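Local coordinates for exoribonuclease II, mitochondrial (Candida glabrata, PDB 6F3H), which degrades RNA from the 3' end as the exoribonuclease component of the mitochondrial RNA degradosome, at residues N349-N361 against F745-H757. The protein carries 1 engineered substitution. Residues are numbered along the deposited sequence; the frame is centred on the assembly and turned at random.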
ATOM      1  N   ASN A 349      26.940  10.288  -3.491  1.00 95.80           N
ATOM      2  CA  ASN A 349      27.281   9.172  -2.616  1.00100.15           C
ATOM      3  C   ASN A 349      26.317   8.003  -2.774  1.00103.86           C
ATOM      4  O   ASN A 349      26.745   6.845  -2.777  1.00102.21           O
ATOM      5  CB  ASN A 349      27.299   9.629  -1.151  1.00101.68           C
ATOM      6  N   SER A 350      25.025   8.288  -2.914  1.00100.37           N
ATOM      7  CA  SER A 350      24.016   7.296  -3.252  1.00 95.40           C
ATOM      8  C   SER A 350      23.049   7.911  -4.247  1.00 85.65           C
ATOM      9  O   SER A 350      22.917   9.134  -4.365  1.00 85.93           O
ATOM     10  CB  SER A 350      23.227   6.797  -2.034  1.00 96.78           C
ATOM     11  OG  SER A 350      22.029   7.540  -1.862  1.00 96.79           O
ATOM     12  N   SER A 351      22.394   7.057  -4.997  1.00 73.63           N
ATOM     13  CA  SER A 351      21.380   7.598  -5.869  1.00 64.92           C
ATOM     14  C   SER A 351      20.287   6.558  -5.936  1.00 65.97           C
ATOM     15  O   SER A 351      20.394   5.578  -6.674  1.00 76.51           O
ATOM     16  CB  SER A 351      21.940   7.934  -7.232  1.00 64.29           C
ATOM     17  OG  SER A 351      22.830   9.022  -7.083  1.00 69.89           O
ATOM     18  N   ASN A 352      19.272   6.755  -5.135  1.00 56.86           N
ATOM     19  CA  ASN A 352      18.081   5.972  -5.322  1.00 52.49           C
ATOM     20  C   ASN A 352      17.196   6.807  -6.220  1.00 46.98           C
ATOM     21  O   ASN A 352      16.711   7.869  -5.827  1.00 45.90           O
ATOM     22  CB  ASN A 352      17.396   5.646  -4.014  1.00 57.92           C
ATOM     23  CG  ASN A 352      16.339   4.625  -4.211  1.00 59.46           C
ATOM     24  OD1 ASN A 352      16.142   4.157  -5.331  1.00 60.89           O
ATOM     25  ND2 ASN A 352      15.631   4.277  -3.153  1.00 56.19           N
ATOM     26  N   PHE A 353      16.973   6.309  -7.413  1.00 43.21           N
ATOM     27  CA  PHE A 353      16.208   7.042  -8.397  1.00 46.84           C
ATOM     28  C   PHE A 353      14.721   6.785  -8.295  1.00 47.50           C
ATOM     29  O   PHE A 353      13.938   7.575  -8.819  1.00 44.42           O
ATOM     30  CB  PHE A 353      16.662   6.650  -9.793  1.00 50.51           C
ATOM     31  CG  PHE A 353      18.051   7.061 -10.114  1.00 52.70           C
ATOM     32  CD1 PHE A 353      18.349   8.383 -10.368  1.00 49.86           C
ATOM     33  CD2 PHE A 353      19.060   6.125 -10.162  1.00 57.11           C
ATOM     34  CE1 PHE A 353      19.618   8.768 -10.662  1.00 49.27           C
ATOM     35  CE2 PHE A 353      20.333   6.503 -10.460  1.00 57.47           C
ATOM     36  CZ  PHE A 353      20.610   7.833 -10.713  1.00 53.70           C
ATOM     37  N   ILE A 354      14.329   5.677  -7.671  1.00 47.93           N
ATOM     38  CA  ILE A 354      12.935   5.411  -7.363  1.00 43.61           C
ATOM     39  C   ILE A 354      12.320   6.622  -6.701  1.00 42.67           C
ATOM     40  O   ILE A 354      11.119   6.890  -6.835  1.00 46.63           O
ATOM     41  CB  ILE A 354      12.865   4.173  -6.457  1.00 49.27           C
ATOM     42  CG1 ILE A 354      13.649   3.031  -7.102  1.00 55.24           C
ATOM     43  CG2 ILE A 354      11.435   3.777  -6.191  1.00 47.76           C
ATOM     44  CD1 ILE A 354      13.818   1.840  -6.203  1.00 58.50           C
ATOM     45  N   LEU A 355      13.135   7.387  -5.994  1.00 40.06           N
ATOM     46  CA  LEU A 355      12.631   8.566  -5.323  1.00 45.59           C
ATOM     47  C   LEU A 355      12.123   9.597  -6.306  1.00 46.13           C
ATOM     48  O   LEU A 355      11.368  10.489  -5.921  1.00 53.63           O
ATOM     49  CB  LEU A 355      13.741   9.153  -4.463  1.00 52.89           C
ATOM     50  CG  LEU A 355      14.354   8.003  -3.662  1.00 59.37           C
ATOM     51  CD1 LEU A 355      15.511   8.467  -2.812  1.00 63.77           C
ATOM     52  CD2 LEU A 355      13.274   7.353  -2.804  1.00 53.09           C
ATOM     53  N   GLY A 356      12.512   9.500  -7.558  1.00 45.28           N
ATOM     54  CA  GLY A 356      11.975  10.366  -8.578  1.00 45.86           C
ATOM     55  C   GLY A 356      10.599   9.999  -9.077  1.00 49.25           C
ATOM     56  O   GLY A 356      10.054  10.704  -9.929  1.00 47.38           O
ATOM     57  N   ASN A 357      10.019   8.903  -8.600  1.00 49.80           N
ATOM     58  CA  ASN A 357       8.803   8.412  -9.215  1.00 46.10           C
ATOM     59  C   ASN A 357       7.634   9.346  -8.902  1.00 47.90           C
ATOM     60  O   ASN A 357       7.455   9.789  -7.760  1.00 49.62           O
ATOM     61  CB  ASN A 357       8.550   6.990  -8.741  1.00 41.83           C
ATOM     62  CG  ASN A 357       7.410   6.371  -9.451  1.00 46.71           C
ATOM     63  OD1 ASN A 357       6.300   6.877  -9.365  1.00 56.37           O
ATOM     64  ND2 ASN A 357       7.659   5.286 -10.186  1.00 46.92           N
ATOM     65  N   TRP A 358       6.813   9.610  -9.927  1.00 44.80           N
ATOM     66  CA  TRP A 358       5.763  10.616  -9.803  1.00 43.36           C
ATOM     67  C   TRP A 358       4.631  10.131  -8.923  1.00 48.42           C
ATOM     68  O   TRP A 358       3.982  10.931  -8.247  1.00 55.53           O
ATOM     69  CB  TRP A 358       5.208  10.991 -11.178  1.00 41.10           C
ATOM     70  CG  TRP A 358       6.208  11.657 -12.083  1.00 45.14           C
ATOM     71  CD1 TRP A 358       7.269  12.413 -11.704  1.00 51.22           C
ATOM     72  CD2 TRP A 358       6.237  11.628 -13.520  1.00 50.40           C
ATOM     73  NE1 TRP A 358       7.966  12.858 -12.807  1.00 54.53           N
ATOM     74  CE2 TRP A 358       7.350  12.386 -13.934  1.00 54.48           C
ATOM     75  CE3 TRP A 358       5.433  11.029 -14.495  1.00 55.15           C
ATOM     76  CZ2 TRP A 358       7.676  12.568 -15.282  1.00 59.92           C
ATOM     77  CZ3 TRP A 358       5.761  11.204 -15.831  1.00 55.68           C
ATOM     78  CH2 TRP A 358       6.868  11.970 -16.213  1.00 58.59           C
ATOM     79  N   ASP A 359       4.388   8.830  -8.918  1.00 47.46           N
ATOM     80  CA  ASP A 359       3.285   8.266  -8.158  1.00 46.06           C
ATOM     81  C   ASP A 359       3.664   8.121  -6.689  1.00 47.96           C
ATOM     82  O   ASP A 359       2.848   8.386  -5.800  1.00 50.11           O
ATOM     83  CB  ASP A 359       2.902   6.938  -8.801  1.00 47.46           C
ATOM     84  CG  ASP A 359       2.369   7.128 -10.220  1.00 60.95           C
ATOM     85  OD1 ASP A 359       1.945   8.258 -10.578  1.00 67.92           O
ATOM     86  OD2 ASP A 359       2.444   6.167 -11.010  1.00 67.59           O
ATOM     87  N   LEU A 360       4.914   7.735  -6.423  1.00 50.75           N
ATOM     88  CA  LEU A 360       5.444   7.821  -5.073  1.00 45.59           C
ATOM     89  C   LEU A 360       5.254   9.222  -4.535  1.00 57.71           C
ATOM     90  O   LEU A 360       4.859   9.410  -3.381  1.00 60.18           O
ATOM     91  CB  LEU A 360       6.917   7.469  -5.085  1.00 46.09           C
ATOM     92  CG  LEU A 360       7.578   7.501  -3.724  1.00 47.33           C
ATOM     93  CD1 LEU A 360       6.835   6.550  -2.817  1.00 44.79           C
ATOM     94  CD2 LEU A 360       9.035   7.101  -3.870  1.00 47.56           C
ATOM     95  N   ASN A 361       5.452  10.215  -5.391  1.00 65.34           N
ATOM     96  CA  ASN A 361       4.968  11.562  -5.141  1.00 70.74           C
ATOM     97  C   ASN A 361       5.617  12.203  -3.914  1.00 73.91           C
ATOM     98  O   ASN A 361       4.953  12.851  -3.106  1.00 81.27           O
ATOM     99  CB  ASN A 361       3.452  11.546  -4.999  1.00 70.63           C
ATOM    100  CG  ASN A 361       2.855  12.906  -5.092  1.00 73.91           C
ATOM    101  OD1 ASN A 361       3.553  13.884  -5.381  1.00 75.56           O
ATOM    102  ND2 ASN A 361       1.571  13.003  -4.806  1.00 76.27           N
ATOM    103  N   PHE A 745       5.979   0.826  -3.471  1.00 40.30           N
ATOM    104  CA  PHE A 745       7.246   1.526  -3.431  1.00 42.35           C
ATOM    105  C   PHE A 745       8.040   1.181  -2.185  1.00 47.62           C
ATOM    106  O   PHE A 745       9.272   1.268  -2.205  1.00 55.40           O
ATOM    107  CB  PHE A 745       7.021   3.020  -3.570  1.00 46.56           C
ATOM    108  CG  PHE A 745       6.740   3.406  -4.975  1.00 48.58           C
ATOM    109  CD1 PHE A 745       7.769   3.480  -5.896  1.00 47.15           C
ATOM    110  CD2 PHE A 745       5.453   3.635  -5.393  1.00 48.69           C
ATOM    111  CE1 PHE A 745       7.519   3.778  -7.206  1.00 48.18           C
ATOM    112  CE2 PHE A 745       5.196   3.947  -6.696  1.00 50.89           C
ATOM    113  CZ  PHE A 745       6.231   4.018  -7.605  1.00 51.93           C
ATOM    114  N   GLN A 746       7.383   0.773  -1.099  1.00 45.57           N
ATOM    115  CA  GLN A 746       8.167   0.220  -0.004  1.00 48.83           C
ATOM    116  C   GLN A 746       8.933  -1.003  -0.498  1.00 48.07           C
ATOM    117  O   GLN A 746      10.167  -1.035  -0.435  1.00 44.70           O
ATOM    118  CB  GLN A 746       7.272  -0.096   1.200  1.00 58.13           C
ATOM    119  CG  GLN A 746       6.801   1.187   1.943  1.00 69.98           C
ATOM    120  CD  GLN A 746       5.889   0.947   3.164  1.00 76.36           C
ATOM    121  OE1 GLN A 746       5.246  -0.100   3.288  1.00 75.90           O
ATOM    122  NE2 GLN A 746       5.821   1.941   4.056  1.00 75.81           N
ATOM    123  N   ARG A 747       8.228  -1.962  -1.109  1.00 48.93           N
ATOM    124  CA  ARG A 747       8.903  -3.142  -1.643  1.00 44.32           C
ATOM    125  C   ARG A 747       9.944  -2.755  -2.671  1.00 46.54           C
ATOM    126  O   ARG A 747      11.046  -3.307  -2.689  1.00 52.83           O
ATOM    127  CB  ARG A 747       7.898  -4.111  -2.278  1.00 39.89           C
ATOM    128  N   HIS A 748       9.648  -1.774  -3.504  1.00 45.46           N
ATOM    129  CA  HIS A 748      10.575  -1.524  -4.590  1.00 50.06           C
ATOM    130  C   HIS A 748      11.893  -0.967  -4.075  1.00 54.80           C
ATOM    131  O   HIS A 748      12.964  -1.440  -4.464  1.00 59.96           O
ATOM    132  CB  HIS A 748       9.950  -0.625  -5.640  1.00 54.75           C
ATOM    133  CG  HIS A 748      10.571  -0.817  -6.978  1.00 71.37           C
ATOM    134  ND1 HIS A 748      10.707  -2.065  -7.548  1.00 77.42           N
ATOM    135  CD2 HIS A 748      11.114   0.061  -7.852  1.00 77.39           C
ATOM    136  CE1 HIS A 748      11.311  -1.948  -8.717  1.00 79.49           C
ATOM    137  NE2 HIS A 748      11.564  -0.668  -8.929  1.00 77.14           N
ATOM    138  N   SER A 749      11.837   0.025  -3.186  1.00 54.81           N
ATOM    139  CA  SER A 749      13.060   0.611  -2.641  1.00 51.67           C
ATOM    140  C   SER A 749      13.874  -0.376  -1.818  1.00 50.00           C
ATOM    141  O   SER A 749      15.102  -0.448  -1.943  1.00 52.04           O
ATOM    142  CB  SER A 749      12.721   1.791  -1.754  1.00 49.89           C
ATOM    143  OG  SER A 749      13.934   2.367  -1.327  1.00 53.04           O
ATOM    144  N   SER A 750      13.217  -1.113  -0.941  1.00 45.77           N
ATOM    145  CA  SER A 750      13.953  -2.044  -0.110  1.00 44.24           C
ATOM    146  C   SER A 750      14.596  -3.120  -0.953  1.00 48.48           C
ATOM    147  O   SER A 750      15.747  -3.499  -0.725  1.00 54.46           O
ATOM    148  CB  SER A 750      13.016  -2.633   0.923  1.00 55.94           C
ATOM    149  OG  SER A 750      12.531  -1.618   1.791  1.00 66.07           O
ATOM    150  N   THR A 751      13.868  -3.625  -1.938  1.00 49.78           N
ATOM    151  CA  THR A 751      14.468  -4.492  -2.950  1.00 46.96           C
ATOM    152  C   THR A 751      15.696  -3.855  -3.574  1.00 47.23           C
ATOM    153  O   THR A 751      16.736  -4.502  -3.720  1.00 49.02           O
ATOM    154  CB  THR A 751      13.458  -4.818  -4.009  1.00 46.07           C
ATOM    155  OG1 THR A 751      12.322  -5.400  -3.373  1.00 46.67           O
ATOM    156  CG2 THR A 751      14.037  -5.795  -4.918  1.00 50.54           C
ATOM    157  N   TYR A 752      15.579  -2.592  -3.999  1.00 48.38           N
ATOM    158  CA  TYR A 752      16.721  -1.939  -4.616  1.00 44.44           C
ATOM    159  C   TYR A 752      17.920  -2.061  -3.716  1.00 44.73           C
ATOM    160  O   TYR A 752      19.005  -2.420  -4.170  1.00 42.78           O
ATOM    161  CB  TYR A 752      16.413  -0.472  -4.895  1.00 42.10           C
ATOM    162  CG  TYR A 752      17.616   0.412  -5.207  1.00 47.26           C
ATOM    163  CD1 TYR A 752      18.345   0.257  -6.384  1.00 53.97           C
ATOM    164  CD2 TYR A 752      17.995   1.431  -4.352  1.00 50.83           C
ATOM    165  CE1 TYR A 752      19.431   1.091  -6.683  1.00 58.82           C
ATOM    166  CE2 TYR A 752      19.084   2.264  -4.648  1.00 56.91           C
ATOM    167  CZ  TYR A 752      19.791   2.093  -5.792  1.00 58.37           C
ATOM    168  OH  TYR A 752      20.838   2.966  -5.973  1.00 57.97           O
ATOM    169  N   TRP A 753      17.716  -1.852  -2.410  1.00 48.88           N
ATOM    170  CA  TRP A 753      18.815  -1.868  -1.455  1.00 47.29           C
ATOM    171  C   TRP A 753      19.249  -3.287  -1.095  1.00 49.72           C
ATOM    172  O   TRP A 753      20.446  -3.540  -0.920  1.00 55.82           O
ATOM    173  CB  TRP A 753      18.438  -1.087  -0.204  1.00 43.61           C
ATOM    174  CG  TRP A 753      18.319   0.389  -0.429  1.00 46.56           C
ATOM    175  CD1 TRP A 753      17.174   1.116  -0.396  1.00 46.97           C
ATOM    176  CD2 TRP A 753      19.374   1.318  -0.742  1.00 47.02           C
ATOM    177  NE1 TRP A 753      17.448   2.442  -0.639  1.00 50.42           N
ATOM    178  CE2 TRP A 753      18.788   2.590  -0.864  1.00 48.16           C
ATOM    179  CE3 TRP A 753      20.749   1.199  -0.919  1.00 47.31           C
ATOM    180  CZ2 TRP A 753      19.521   3.728  -1.160  1.00 48.31           C
ATOM    181  CZ3 TRP A 753      21.481   2.339  -1.213  1.00 47.61           C
ATOM    182  CH2 TRP A 753      20.864   3.584  -1.332  1.00 47.82           C
ATOM    183  N   THR A 754      18.311  -4.214  -0.918  1.00 45.71           N
ATOM    184  CA  THR A 754      18.706  -5.609  -0.771  1.00 50.17           C
ATOM    185  C   THR A 754      19.669  -6.002  -1.873  1.00 62.18           C
ATOM    186  O   THR A 754      20.757  -6.520  -1.605  1.00 71.56           O
ATOM    187  CB  THR A 754      17.491  -6.520  -0.836  1.00 53.44           C
ATOM    188  OG1 THR A 754      16.539  -6.099   0.133  1.00 63.03           O
ATOM    189  CG2 THR A 754      17.892  -7.945  -0.557  1.00 44.80           C
ATOM    190  N   LEU A 755      19.292  -5.715  -3.129  1.00 59.85           N
ATOM    191  CA  LEU A 755      20.089  -6.142  -4.275  1.00 53.08           C
ATOM    192  C   LEU A 755      21.400  -5.376  -4.372  1.00 58.39           C
ATOM    193  O   LEU A 755      22.450  -5.977  -4.624  1.00 60.58           O
ATOM    194  CB  LEU A 755      19.298  -5.972  -5.562  1.00 49.84           C
ATOM    195  CG  LEU A 755      17.981  -6.734  -5.721  1.00 54.59           C
ATOM    196  CD1 LEU A 755      17.504  -6.661  -7.160  1.00 52.36           C
ATOM    197  CD2 LEU A 755      18.091  -8.165  -5.284  1.00 59.53           C
ATOM    198  N   LYS A 756      21.367  -4.056  -4.155  1.00 61.23           N
ATOM    199  CA  LYS A 756      22.589  -3.255  -4.234  1.00 64.11           C
ATOM    200  C   LYS A 756      23.634  -3.772  -3.256  1.00 65.11           C
ATOM    201  O   LYS A 756      24.838  -3.674  -3.510  1.00 69.25           O
ATOM    202  CB  LYS A 756      22.263  -1.782  -3.947  1.00 69.81           C
ATOM    203  CG  LYS A 756      23.334  -0.743  -4.322  1.00 77.93           C
ATOM    204  CD  LYS A 756      22.730   0.655  -4.651  1.00 84.98           C
ATOM    205  CE  LYS A 756      23.817   1.743  -4.919  1.00 87.02           C
ATOM    206  NZ  LYS A 756      23.452   3.159  -4.497  1.00 83.47           N
ATOM    207  N   HIS A 757      23.188  -4.364  -2.157  1.00 65.04           N
ATOM    208  CA  HIS A 757      24.102  -4.984  -1.215  1.00 65.79           C
ATOM    209  C   HIS A 757      24.627  -6.307  -1.749  1.00 65.62           C
ATOM    210  O   HIS A 757      25.830  -6.577  -1.696  1.00 67.79           O
ATOM    211  CB  HIS A 757      23.387  -5.200   0.108  1.00 65.88           C
ATOM    212  CG  HIS A 757      24.018  -6.253   0.948  1.00 67.36           C
ATOM    213  ND1 HIS A 757      25.213  -6.054   1.601  1.00 66.50           N
ATOM    214  CD2 HIS A 757      23.626  -7.514   1.243  1.00 66.91           C
ATOM    215  CE1 HIS A 757      25.530  -7.149   2.265  1.00 69.32           C
ATOM    216  NE2 HIS A 757      24.583  -8.049   2.068  1.00 67.64           N
TER
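Phe745 and Leu360 pack together at one end of the interface. Leu360 CB sits over the centre of the phenyl face, a CH-pi approach of 4.0 Å from CB to the centroid of the Phe745 ring, while Leu360 CD1 reaches back to Phe745 CB. Ile354 CG2 meets the same ring in its plane, 3.7 Å from Phe745 CD1. The other branch of Ile354 ends in CD1, which lies between His748 CD2 and Tyr752 CB. Asn357 brings its amide to the rim of the Phe745 ring, the planes 65° apart. The linker between helices 334-343 and 369-378, which includes a short 3-10 turn around Leu355, runs along helix 725-761. Farther along, with CG anti to its backbone N (chi1 -169°), Asn352 slides its amide over the Tyr752 ring, 17° from parallel, OD1 being 3.4 Å from Tyr752 CD2. Among the polar contacts, Asp465 accepts from Asn352 ND2, Ser749 OG and Trp753 NE1, drawing both segments to one carboxylate. Asn357 OD1 accepts from Asp359 N at 2.8 Å in an Asx turn, and Asn357 ND2 donates to Ala304 O. Tyr752 OH donates weakly to Ser351 O (2.7 Å) and accepts from Lys756 NZ at 3.0 Å.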